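Local structure of galactan 1,3-beta-galactosidase (Phanerochaete chrysosporium, 7BYV) at residues F35-S40 against E82-I87; S136-I141 against L187-I192; I202-S207 against Y241-F246. The protein probably cleaves the beta-1,3-linked galactan backbone from the chain end as a family 43 glycosidase, and also binds galactose and calcium through a carbohydrate-binding module. The protein carries 1 engineered substitution. All coordinates share one frame; numbering follows the deposited sequence.

Contact 1 of 3, residues F35-S40 against E82-I87; sequences FGEDKS and ERPKVI. With GAL (beta-D-galactopyranose), chain C.
Glu-37 reaches across to Arg-83 where the first two blades of the five-bladed beta-propeller of glycoside hydrolase family 43 meet. Glu-37 OE1 accepts the backbone N of Arg-83 at 3.1 Å. The N-H points almost straight at the oxygen (175°) but comes from above the carboxylate plane, 51° out of it. A bend at chi2 (142°) brings the carboxylate of Glu-37 alongside Glu-82 CA. Further along, Pro-84 CG rests on Gly-36 CA at 3.8 Å. Val-86 covers one face of the Phe-35 ring. Its CG2 sits over the middle of that face, 4.0 Å from the ring centroid, in a CH-pi contact. The strands run nearly antiparallel, yet no backbone-to-backbone hydrogen bond joins the two segments.

Two sugar-binding residues lie at the pocket end of strand 80-89, and this packing probably helps to place them. Glu-82 OE1 accepts from O4 of the galactose of chain C at 2.9 Å and from O3 at 3.2 Å. Tyr-106 OH holds the other oxygen of Glu-82. Arg-83 NH2 donates to O2 of the same sugar at 3.1 Å, with O2 at the edge of the guanidinium. Behind them, Glu-37 is steadied by a salt bridge: Lys-39 NZ meets the anti lone pair of Glu-37 OE2 at 2.6 Å.

Contact 2 of 3, residues S136-I141 against L187-I192; sequences SRDESI and LQAPGI. Engineered in segment 187-192: Gln-188 (natural residue Glu). With GAL (beta-D-galactopyranose), chain B; GAL (beta-D-galactopyranose), chain C.
Asp-138 holds its CG beside the backbone N (chi1 -81°), which turns the carboxylate toward Ala-189 on the next blade of the five-bladed beta-propeller. Ser-140 turns OG anti to N (chi1 -173°), where it meets two of the waters between the strands. Strands 139-141 and 190-192 lead their blades and run almost parallel, but they share no direct main-chain hydrogen bond.

Asp-138 OD2 is the polar centre of the contact. It takes the backbone N-H of Ala-189 at 3.1 Å on its anti lone pair, along a bent path (137°). Asp-138 OD2 also accepts from O2 of the galactose of chain C at 2.8 Å. One carboxylate oxygen therefore ties the neighbouring blade to the bound sugar. Arg-83 adds a long, weak ion pair to it. The chain turns a corner at Ala-189, and this puts its N-H within range of Asp-138.

Gln-188 is an engineered replacement for the natural Glu. Its CB lies 3.4 Å from Asp-138 OD2. Its extended chain carries the amide beside O2 of the galactose of chain B and O3, the glycosidic oxygen that links it to the galactose of chain C. At the C6 end of the chain B sugar, Arg-137 CD packs on C6 at 3.6 Å. The guanidinium of Arg-137 is held by Asp-135 and by the carbonyl of Tyr-106.

Away from the pocket, Pro-190 CG lies 4.0 Å from Ser-140 CB, and three waters bridge polar atoms of the two strands. One donates to both Glu-139 O and Pro-190 O. A second accepts from Ser-140 OG at 2.6 Å and donates to Pro-190 O. A third donates to Ser-140 OG and Ile-141 O, and accepts from Ile-192 N at 3.1 Å.

Contact 3 of 3, residues I202-S207 against Y241-F246; sequences IASHTS and YSQNAF. With GAL (beta-D-galactopyranose), chain B; GAL (beta-D-galactopyranose), chain D; GAL (beta-D-galactopyranose), chain C.
Ser-204 and Gln-243 meet where strands 202-205 and 243-246 pass roughly antiparallel (145°), 6.4 Å apart at the closest point of their axes, without a main-chain hydrogen bond between the segments. Gln-243 has CG anti to the backbone N (chi1 -164°), and its extended chain brings the amide to Ser-204. NE2 of Gln-243 donates to Ser-204 OG at 2.9 Å, only slightly tilted from the amide plane. Ser-204 OG in turn donates to His-205 O at 2.7 Å. The oxygen of the Gln-243 amide accepts from Trp-261, so both ends of the amide are held. NE2 also makes a weak bond to O2 of the galactose of chain C, 3.4 Å away. With an alanine in place of Gln-243, Ser-204 OG and the indole N-H of Trp-261 would probably lose their amide partner, and a gap is likely to open beside that sugar.

Farther from the sugars, Ile-202 CG2 presses on Asn-244 CG at 3.7 Å, the two side chains crossing at about a right angle. Asn-244 ND2 is held by Asp-247 and by the carbonyl of Ala-189. At the loop end, Thr-206 OG1 donates to O2 of the galactose of chain D at 2.5 Å. Here two adjoining propeller blades line the central sugar-binding pocket of a family 43 enzyme.

From the N terminus, contact 1 closes first, bringing strand 80-89 back against strand 31-37. Contact 2 opens after it and closes when 187-192 meets 136-141. Contact 3 follows, with 241-246 returning to 202-207. The three loops run in series; none nests in or crosses another. Each joins the leading part of one propeller blade to the blade before it. Contacts 2 and 3 share a blade, since 187-192 pairs with 202-207 in one sheet. Contact 1 meets the others through Arg-83, which lies near Asp-138 and Gln-243. All three contacts touch the galactose of chain C, around which these blades come together.

Contact 1 of 3, residues F35-S40 against E82-I87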
loop_
_atom_site.group_PDB
_atom_site.type_symbol
_atom_site.label_atom_id
_atom_site.label_comp_id
_atom_site.label_asym_id
_atom_site.label_seq_id
_atom_site.Cartn_x
_atom_site.Cartn_y
_atom_site.Cartn_z
ATOM N N PHE A 35 4.364 -9.371 -7.072
ATOM C CA PHE A 35 5.804 -9.193 -6.981
ATOM C C PHE A 35 6.134 -8.058 -6.017
ATOM O O PHE A 35 5.391 -7.076 -5.904
ATOM C CB PHE A 35 6.409 -8.892 -8.360
ATOM C CG PHE A 35 6.325 -10.037 -9.323
ATOM C CD1 PHE A 35 5.204 -10.205 -10.124
ATOM C CD2 PHE A 35 7.369 -10.946 -9.431
ATOM C CE1 PHE A 35 5.124 -11.265 -11.018
ATOM C CE2 PHE A 35 7.295 -12.016 -10.319
ATOM C CZ PHE A 35 6.169 -12.178 -11.108
ATOM N N GLY A 36 7.260 -8.185 -5.325
ATOM C CA GLY A 36 7.648 -7.084 -4.467
ATOM C C GLY A 36 9.090 -7.184 -4.027
ATOM O O GLY A 36 9.767 -8.188 -4.245
ATOM N N GLU A 37 9.553 -6.108 -3.407
ATOM C CA GLU A 37 10.842 -6.143 -2.744
ATOM C C GLU A 37 10.751 -7.014 -1.497
ATOM O O GLU A 37 9.795 -6.912 -0.724
ATOM C CB GLU A 37 11.288 -4.732 -2.366
ATOM C CG GLU A 37 11.276 -3.763 -3.511
ATOM C CD GLU A 37 10.802 -2.370 -3.110
ATOM O OE1 GLU A 37 9.829 -1.873 -3.724
ATOM O OE2 GLU A 37 11.405 -1.772 -2.186
ATOM N N ASP A 38 11.735 -7.887 -1.314
ATOM C CA ASP A 38 11.891 -8.603 -0.061
ATOM C C ASP A 38 12.656 -7.696 0.887
ATOM O O ASP A 38 13.775 -7.274 0.584
ATOM C CB ASP A 38 12.626 -9.926 -0.292
ATOM C CG ASP A 38 12.679 -10.814 0.958
ATOM O OD1 ASP A 38 12.652 -12.058 0.794
ATOM O OD2 ASP A 38 12.750 -10.278 2.092
ATOM N N LYS A 39 12.056 -7.376 2.025
ATOM C CA LYS A 39 12.695 -6.454 2.953
ATOM C C LYS A 39 12.919 -7.080 4.331
ATOM O O LYS A 39 13.140 -6.354 5.314
ATOM C CB LYS A 39 11.892 -5.152 3.019
ATOM C CG LYS A 39 12.028 -4.344 1.709
ATOM C CD LYS A 39 11.408 -2.958 1.790
ATOM C CE LYS A 39 12.393 -1.863 1.344
ATOM N NZ LYS A 39 12.890 -2.020 -0.059
ATOM N N SER A 40 12.916 -8.423 4.397
ATOM C CA SER A 40 13.239 -9.230 5.575
ATOM C C SER A 40 14.398 -8.653 6.371
ATOM O O SER A 40 14.430 -8.753 7.600
ATOM C CB SER A 40 13.608 -10.662 5.171
ATOM O OG SER A 40 12.515 -11.368 4.603
ATOM N N GLU A 82 13.787 -1.726 -6.818
ATOM C CA GLU A 82 12.517 -1.265 -6.282
ATOM C C GLU A 82 11.405 -1.390 -7.307
ATOM O O GLU A 82 11.638 -1.340 -8.518
ATOM C CB GLU A 82 12.622 0.167 -5.810
ATOM C CG GLU A 82 13.566 0.289 -4.647
ATOM C CD GLU A 82 13.614 1.676 -4.057
ATOM O OE1 GLU A 82 13.147 2.625 -4.730
ATOM O OE2 GLU A 82 14.132 1.806 -2.921
ATOM N N ARG A 83 10.194 -1.562 -6.789
ATOM C CA ARG A 83 8.947 -1.590 -7.541
ATOM C C ARG A 83 9.047 -2.495 -8.758
ATOM O O ARG A 83 9.013 -2.007 -9.890
ATOM C CB ARG A 83 8.557 -0.175 -7.968
ATOM C CG ARG A 83 8.733 0.834 -6.868
ATOM C CD ARG A 83 7.987 2.157 -7.104
ATOM N NE ARG A 83 7.997 2.968 -5.886
ATOM C CZ ARG A 83 6.991 2.996 -5.011
ATOM N NH1 ARG A 83 5.896 2.284 -5.255
ATOM N NH2 ARG A 83 7.067 3.742 -3.907
ATOM N N PRO A 84 9.182 -3.806 -8.581
ATOM C CA PRO A 84 9.148 -4.697 -9.745
ATOM C C PRO A 84 7.762 -4.701 -10.377
ATOM O O PRO A 84 6.742 -4.777 -9.685
ATOM C CB PRO A 84 9.515 -6.068 -9.160
ATOM C CG PRO A 84 9.146 -5.979 -7.729
ATOM C CD PRO A 84 9.382 -4.552 -7.326
ATOM N N LYS A 85 7.738 -4.597 -11.700
ATOM C CA LYS A 85 6.522 -4.736 -12.479
ATOM C C LYS A 85 6.741 -5.841 -13.498
ATOM O O LYS A 85 7.876 -6.100 -13.911
ATOM C CB LYS A 85 6.154 -3.432 -13.175
ATOM C CG LYS A 85 6.007 -2.282 -12.227
ATOM C CD LYS A 85 4.726 -2.377 -11.415
ATOM C CE LYS A 85 4.714 -1.323 -10.321
ATOM N NZ LYS A 85 5.577 -1.742 -9.195
ATOM N N VAL A 86 5.657 -6.507 -13.882
ATOM C CA VAL A 86 5.754 -7.642 -14.788
ATOM C C VAL A 86 4.527 -7.641 -15.690
ATOM O O VAL A 86 3.395 -7.684 -15.198
ATOM C CB VAL A 86 5.877 -8.988 -14.043
ATOM C CG1 VAL A 86 5.492 -10.132 -14.957
ATOM C CG2 VAL A 86 7.293 -9.199 -13.544
ATOM N N ILE A 87 4.753 -7.562 -17.008
ATOM C CA ILE A 87 3.730 -7.829 -18.007
ATOM C C ILE A 87 4.181 -9.036 -18.811
ATOM O O ILE A 87 5.359 -9.411 -18.813
ATOM C CB ILE A 87 3.470 -6.639 -18.947
ATOM C CG1 ILE A 87 4.798 -6.155 -19.529
ATOM C CG2 ILE A 87 2.710 -5.527 -18.229
ATOM C CD1 ILE A 87 4.640 -5.018 -20.465
HETATM C C1 GAL C . 10.990 7.291 -2.246
HETATM C C2 GAL C . 10.398 6.035 -3.025
HETATM C C3 GAL C . 10.680 4.721 -2.333
HETATM C C4 GAL C . 12.150 4.692 -1.872
HETATM C C5 GAL C . 12.350 5.768 -0.756
HETATM C C6 GAL C . 13.809 6.267 -0.505
HETATM O O2 GAL C . 9.010 6.090 -3.242
HETATM O O3 GAL C . 10.473 3.650 -3.256
HETATM O O4 GAL C . 13.047 4.908 -2.995
HETATM O O5 GAL C . 11.485 6.971 -0.906
HETATM O O6 GAL C . 13.844 7.349 0.442
#

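Contact 2 of 3, residues S136-I141 against L187-I192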
loop_
_atom_site.group_PDB
_atom_site.type_symbol
_atom_site.label_atom_id
_atom_site.label_comp_id
_atom_site.label_asym_id
_atom_site.label_seq_id
_atom_site.Cartn_x
_atom_site.Cartn_y
_atom_site.Cartn_z
ATOM N N SER A 136 15.692 7.651 -14.287
ATOM C CA SER A 136 14.487 6.894 -14.000
ATOM C C SER A 136 14.611 6.396 -12.574
ATOM O O SER A 136 15.495 5.585 -12.294
ATOM C CB SER A 136 14.342 5.725 -14.958
ATOM O OG SER A 136 13.201 4.970 -14.626
ATOM N N ARG A 137 13.750 6.873 -11.665
ATOM C CA ARG A 137 13.754 6.369 -10.296
ATOM C C ARG A 137 12.472 5.584 -10.098
ATOM O O ARG A 137 12.366 4.444 -10.598
ATOM C CB ARG A 137 13.982 7.517 -9.306
ATOM C CG ARG A 137 15.445 7.766 -9.018
ATOM C CD ARG A 137 15.701 9.172 -8.509
ATOM N NE ARG A 137 17.132 9.473 -8.479
ATOM C CZ ARG A 137 17.760 10.233 -9.379
ATOM N NH1 ARG A 137 17.091 10.788 -10.386
ATOM N NH2 ARG A 137 19.065 10.431 -9.282
ATOM N N ASP A 138 11.455 6.123 -9.410
ATOM C CA ASP A 138 10.196 5.390 -9.272
ATOM C C ASP A 138 9.569 5.173 -10.644
ATOM O O ASP A 138 9.463 6.102 -11.453
ATOM C CB ASP A 138 9.218 6.131 -8.356
ATOM C CG ASP A 138 9.497 5.889 -6.857
ATOM O OD1 ASP A 138 10.557 5.332 -6.497
ATOM O OD2 ASP A 138 8.656 6.273 -6.024
ATOM N N GLU A 139 9.187 3.930 -10.928
ATOM C CA GLU A 139 8.647 3.597 -12.230
ATOM C C GLU A 139 7.484 2.639 -12.074
ATOM O O GLU A 139 7.179 2.164 -10.977
ATOM C CB GLU A 139 9.704 2.995 -13.166
ATOM C CG GLU A 139 10.571 1.934 -12.558
ATOM C CD GLU A 139 9.790 0.712 -12.116
ATOM O OE1 GLU A 139 8.971 0.201 -12.914
ATOM O OE2 GLU A 139 9.988 0.271 -10.964
ATOM N N SER A 140 6.862 2.347 -13.217
ATOM C CA SER A 140 5.734 1.438 -13.372
ATOM C C SER A 140 5.607 1.092 -14.854
ATOM O O SER A 140 6.133 1.792 -15.721
ATOM C CB SER A 140 4.432 2.056 -12.850
ATOM O OG SER A 140 3.387 1.098 -12.874
ATOM N N ILE A 141 4.906 -0.003 -15.130
ATOM C CA ILE A 141 4.673 -0.470 -16.491
ATOM C C ILE A 141 3.175 -0.531 -16.702
ATOM O O ILE A 141 2.459 -1.153 -15.909
ATOM C CB ILE A 141 5.298 -1.854 -16.739
ATOM C CG1 ILE A 141 6.822 -1.839 -16.526
ATOM C CG2 ILE A 141 4.943 -2.334 -18.102
ATOM C CD1 ILE A 141 7.579 -0.932 -17.468
ATOM N N LEU A 187 6.322 13.989 -9.390
ATOM C CA LEU A 187 5.499 12.817 -9.152
ATOM C C LEU A 187 6.382 11.587 -9.076
ATOM O O LEU A 187 7.333 11.444 -9.850
ATOM C CB LEU A 187 4.466 12.628 -10.258
ATOM C CG LEU A 187 3.320 13.641 -10.305
ATOM C CD1 LEU A 187 2.506 13.454 -11.591
ATOM C CD2 LEU A 187 2.422 13.524 -9.071
ATOM N N GLN A 188 6.076 10.714 -8.123
ATOM C CA GLN A 188 6.686 9.402 -8.056
ATOM C C GLN A 188 5.611 8.417 -7.625
ATOM O O GLN A 188 4.430 8.765 -7.513
ATOM C CB GLN A 188 7.895 9.395 -7.120
ATOM C CG GLN A 188 7.567 9.753 -5.693
ATOM C CD GLN A 188 8.761 9.572 -4.771
ATOM O OE1 GLN A 188 9.883 9.347 -5.233
ATOM N NE2 GLN A 188 8.526 9.658 -3.469
ATOM N N ALA A 189 6.029 7.173 -7.411
ATOM C CA ALA A 189 5.130 6.063 -7.115
ATOM C C ALA A 189 3.929 6.013 -8.063
ATOM O O ALA A 189 2.781 6.049 -7.607
ATOM C CB ALA A 189 4.663 6.131 -5.668
ATOM N N PRO A 190 4.152 5.911 -9.380
ATOM C CA PRO A 190 3.034 5.949 -10.327
ATOM C C PRO A 190 2.374 4.602 -10.587
ATOM O O PRO A 190 2.984 3.535 -10.480
ATOM C CB PRO A 190 3.711 6.448 -11.609
ATOM C CG PRO A 190 5.022 5.776 -11.559
ATOM C CD PRO A 190 5.436 5.789 -10.096
ATOM N N GLY A 191 1.090 4.680 -10.942
ATOM C CA GLY A 191 0.386 3.571 -11.567
ATOM C C GLY A 191 -0.656 4.112 -12.523
ATOM O O GLY A 191 -1.091 5.262 -12.403
ATOM N N ILE A 192 -1.038 3.293 -13.500
ATOM C CA ILE A 192 -2.069 3.679 -14.461
ATOM C C ILE A 192 -3.084 2.558 -14.591
ATOM O O ILE A 192 -2.729 1.376 -14.689
ATOM C CB ILE A 192 -1.495 4.030 -15.851
ATOM C CG1 ILE A 192 -0.907 5.437 -15.852
ATOM C CG2 ILE A 192 -2.589 3.969 -16.925
ATOM C CD1 ILE A 192 -0.492 5.899 -17.225
HETATM C C1 GAL B . 13.148 11.872 -3.399
HETATM C C2 GAL B . 12.014 10.835 -3.158
HETATM C C3 GAL B . 12.582 9.444 -2.689
HETATM C C4 GAL B . 13.747 8.927 -3.606
HETATM C C5 GAL B . 14.765 10.047 -3.866
HETATM C C6 GAL B . 15.849 9.707 -4.943
HETATM O O2 GAL B . 11.045 11.294 -2.199
HETATM O O3 GAL B . 11.579 8.444 -2.709
HETATM O O4 GAL B . 13.251 8.384 -4.864
HETATM O O5 GAL B . 14.113 11.289 -4.313
HETATM O O6 GAL B . 16.904 10.709 -5.006
HETATM C C1 GAL C . 10.990 7.291 -2.246
HETATM C C2 GAL C . 10.398 6.035 -3.025
HETATM C C3 GAL C . 10.680 4.721 -2.333
HETATM C C4 GAL C . 12.150 4.692 -1.872
HETATM C C5 GAL C . 12.350 5.768 -0.756
HETATM C C6 GAL C . 13.809 6.267 -0.505
HETATM O O2 GAL C . 9.010 6.090 -3.242
HETATM O O3 GAL C . 10.473 3.650 -3.256
HETATM O O4 GAL C . 13.047 4.908 -2.995
HETATM O O5 GAL C . 11.485 6.971 -0.906
HETATM O O6 GAL C . 13.844 7.349 0.442
HETATM O O HOH W 1 5.416 2.752 -8.998
HETATM O O HOH W 2 1.686 0.874 -10.916
HETATM O O HOH W 3 0.640 0.838 -14.489
#

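Contact 3 of 3, residues I202-S207 against Y241-F246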
loop_
_atom_site.group_PDB
_atom_site.type_symbol
_atom_site.label_atom_id
_atom_site.label_comp_id
_atom_site.label_asym_id
_atom_site.label_seq_id
_atom_site.Cartn_x
_atom_site.Cartn_y
_atom_site.Cartn_z
ATOM N N ILE A 202 -2.276 7.468 -11.240
ATOM C CA ILE A 202 -2.215 7.704 -9.799
ATOM C C ILE A 202 -0.752 7.793 -9.395
ATOM O O ILE A 202 0.096 7.055 -9.915
ATOM C CB ILE A 202 -2.941 6.597 -9.009
ATOM C CG1 ILE A 202 -4.436 6.679 -9.271
ATOM C CG2 ILE A 202 -2.703 6.726 -7.514
ATOM C CD1 ILE A 202 -5.127 5.394 -9.030
ATOM N N ALA A 203 -0.454 8.697 -8.472
ATOM C CA ALA A 203 0.931 8.997 -8.157
ATOM C C ALA A 203 1.002 9.741 -6.831
ATOM O O ALA A 203 0.080 10.473 -6.459
ATOM C CB ALA A 203 1.576 9.817 -9.280
ATOM N N SER A 204 2.096 9.520 -6.114
ATOM C CA SER A 204 2.460 10.365 -4.990
ATOM C C SER A 204 3.299 11.545 -5.477
ATOM O O SER A 204 3.904 11.514 -6.557
ATOM C CB SER A 204 3.249 9.573 -3.942
ATOM O OG SER A 204 4.633 9.513 -4.279
ATOM N N HIS A 205 3.292 12.608 -4.680
ATOM C CA HIS A 205 4.357 13.593 -4.728
ATOM C C HIS A 205 5.589 13.025 -4.024
ATOM O O HIS A 205 5.580 11.905 -3.503
ATOM C CB HIS A 205 3.868 14.909 -4.134
ATOM C CG HIS A 205 3.038 15.694 -5.096
ATOM N ND1 HIS A 205 3.555 16.203 -6.273
ATOM C CD2 HIS A 205 1.719 16.005 -5.095
ATOM C CE1 HIS A 205 2.591 16.814 -6.946
ATOM N NE2 HIS A 205 1.468 16.704 -6.254
ATOM N N THR A 206 6.679 13.786 -4.020
ATOM C CA THR A 206 7.946 13.312 -3.468
ATOM C C THR A 206 8.156 13.905 -2.086
ATOM O O THR A 206 8.209 15.131 -1.936
ATOM C CB THR A 206 9.107 13.691 -4.373
ATOM O OG1 THR A 206 9.109 15.112 -4.518
ATOM C CG2 THR A 206 8.950 13.034 -5.744
ATOM N N SER A 207 8.298 13.028 -1.081
ATOM C CA SER A 207 8.474 13.465 0.302
ATOM C C SER A 207 9.245 12.435 1.133
ATOM O O SER A 207 8.976 12.275 2.332
ATOM C CB SER A 207 7.110 13.745 0.945
ATOM O OG SER A 207 6.266 12.604 0.837
ATOM N N TYR A 241 -2.291 7.199 5.238
ATOM C CA TYR A 241 -0.922 6.795 5.482
ATOM C C TYR A 241 -0.522 5.665 4.547
ATOM O O TYR A 241 -0.480 4.501 4.961
ATOM C CB TYR A 241 -0.741 6.395 6.941
ATOM C CG TYR A 241 0.690 6.501 7.406
ATOM C CD1 TYR A 241 1.762 6.146 6.564
ATOM C CD2 TYR A 241 0.984 6.968 8.678
ATOM C CE1 TYR A 241 3.073 6.249 6.994
ATOM C CE2 TYR A 241 2.294 7.068 9.112
ATOM C CZ TYR A 241 3.325 6.710 8.275
ATOM O OH TYR A 241 4.607 6.820 8.745
ATOM N N SER A 242 -0.219 5.999 3.292
ATOM C CA SER A 242 0.285 5.003 2.351
ATOM C C SER A 242 0.893 5.690 1.130
ATOM O O SER A 242 0.865 6.913 0.982
ATOM C CB SER A 242 -0.814 4.029 1.918
ATOM O OG SER A 242 -1.677 4.663 1.000
ATOM N N GLN A 243 1.457 4.875 0.256
ATOM C CA GLN A 243 1.996 5.378 -0.987
ATOM C C GLN A 243 1.660 4.368 -2.064
ATOM O O GLN A 243 1.859 3.165 -1.869
ATOM C CB GLN A 243 3.510 5.599 -0.902
ATOM C CG GLN A 243 4.021 6.471 -2.025
ATOM C CD GLN A 243 5.526 6.514 -2.132
ATOM O OE1 GLN A 243 6.226 5.576 -1.744
ATOM N NE2 GLN A 243 6.034 7.609 -2.668
ATOM N N ASN A 244 1.158 4.867 -3.192
ATOM C CA ASN A 244 0.750 4.012 -4.300
ATOM C C ASN A 244 1.817 2.981 -4.642
ATOM O O ASN A 244 3.018 3.270 -4.604
ATOM C CB ASN A 244 0.457 4.864 -5.530
ATOM C CG ASN A 244 -0.312 4.113 -6.575
ATOM O OD1 ASN A 244 -1.259 3.378 -6.268
ATOM N ND2 ASN A 244 0.091 4.283 -7.830
ATOM N N ALA A 245 1.369 1.769 -4.986
ATOM C CA ALA A 245 2.298 0.764 -5.494
ATOM C C ALA A 245 1.753 0.208 -6.793
ATOM O O ALA A 245 2.451 0.171 -7.810
ATOM C CB ALA A 245 2.524 -0.368 -4.485
ATOM N N PHE A 246 0.496 -0.210 -6.761
ATOM C CA PHE A 246 -0.122 -0.793 -7.934
ATOM C C PHE A 246 -1.597 -0.466 -7.909
ATOM O O PHE A 246 -2.183 -0.320 -6.836
ATOM C CB PHE A 246 0.067 -2.302 -7.984
ATOM C CG PHE A 246 -0.189 -2.870 -9.321
ATOM C CD1 PHE A 246 0.770 -2.760 -10.325
ATOM C CD2 PHE A 246 -1.392 -3.488 -9.603
ATOM C CE1 PHE A 246 0.544 -3.277 -11.591
ATOM C CE2 PHE A 246 -1.627 -4.002 -10.873
ATOM C CZ PHE A 246 -0.651 -3.890 -11.868
HETATM C C1 GAL B . 13.148 11.872 -3.399
HETATM C C2 GAL B . 12.014 10.835 -3.158
HETATM C C3 GAL B . 12.582 9.444 -2.689
HETATM C C4 GAL B . 13.747 8.927 -3.606
HETATM C C5 GAL B . 14.765 10.047 -3.866
HETATM C C6 GAL B . 15.849 9.707 -4.943
HETATM O O2 GAL B . 11.045 11.294 -2.199
HETATM O O3 GAL B . 11.579 8.444 -2.709
HETATM O O4 GAL B . 13.251 8.384 -4.864
HETATM O O5 GAL B . 14.113 11.289 -4.313
HETATM O O6 GAL B . 16.904 10.709 -5.006
HETATM C C1 GAL D . 13.692 16.806 -4.410
HETATM C C2 GAL D . 12.999 15.498 -4.828
HETATM C C3 GAL D . 13.737 14.379 -4.081
HETATM C C4 GAL D . 15.132 14.245 -4.759
HETATM C C5 GAL D . 15.877 15.620 -4.664
HETATM C C6 GAL D . 17.217 15.726 -5.491
HETATM O O1 GAL D . 12.943 17.991 -4.737
HETATM O O2 GAL D . 11.626 15.478 -4.535
HETATM O O3 GAL D . 13.058 13.090 -4.034
HETATM O O4 GAL D . 15.011 13.839 -6.135
HETATM O O5 GAL D . 15.023 16.810 -5.016
HETATM O O6 GAL D . 18.314 15.066 -4.822
HETATM C C1 GAL C . 10.990 7.291 -2.246
HETATM C C2 GAL C . 10.398 6.035 -3.025
HETATM C C3 GAL C . 10.680 4.721 -2.333
HETATM C C4 GAL C . 12.150 4.692 -1.872
HETATM C C5 GAL C . 12.350 5.768 -0.756
HETATM C C6 GAL C . 13.809 6.267 -0.505
HETATM O O2 GAL C . 9.010 6.090 -3.242
HETATM O O3 GAL C . 10.473 3.650 -3.256
HETATM O O4 GAL C . 13.047 4.908 -2.995
HETATM O O5 GAL C . 11.485 6.971 -0.906
HETATM O O6 GAL C . 13.844 7.349 0.442
#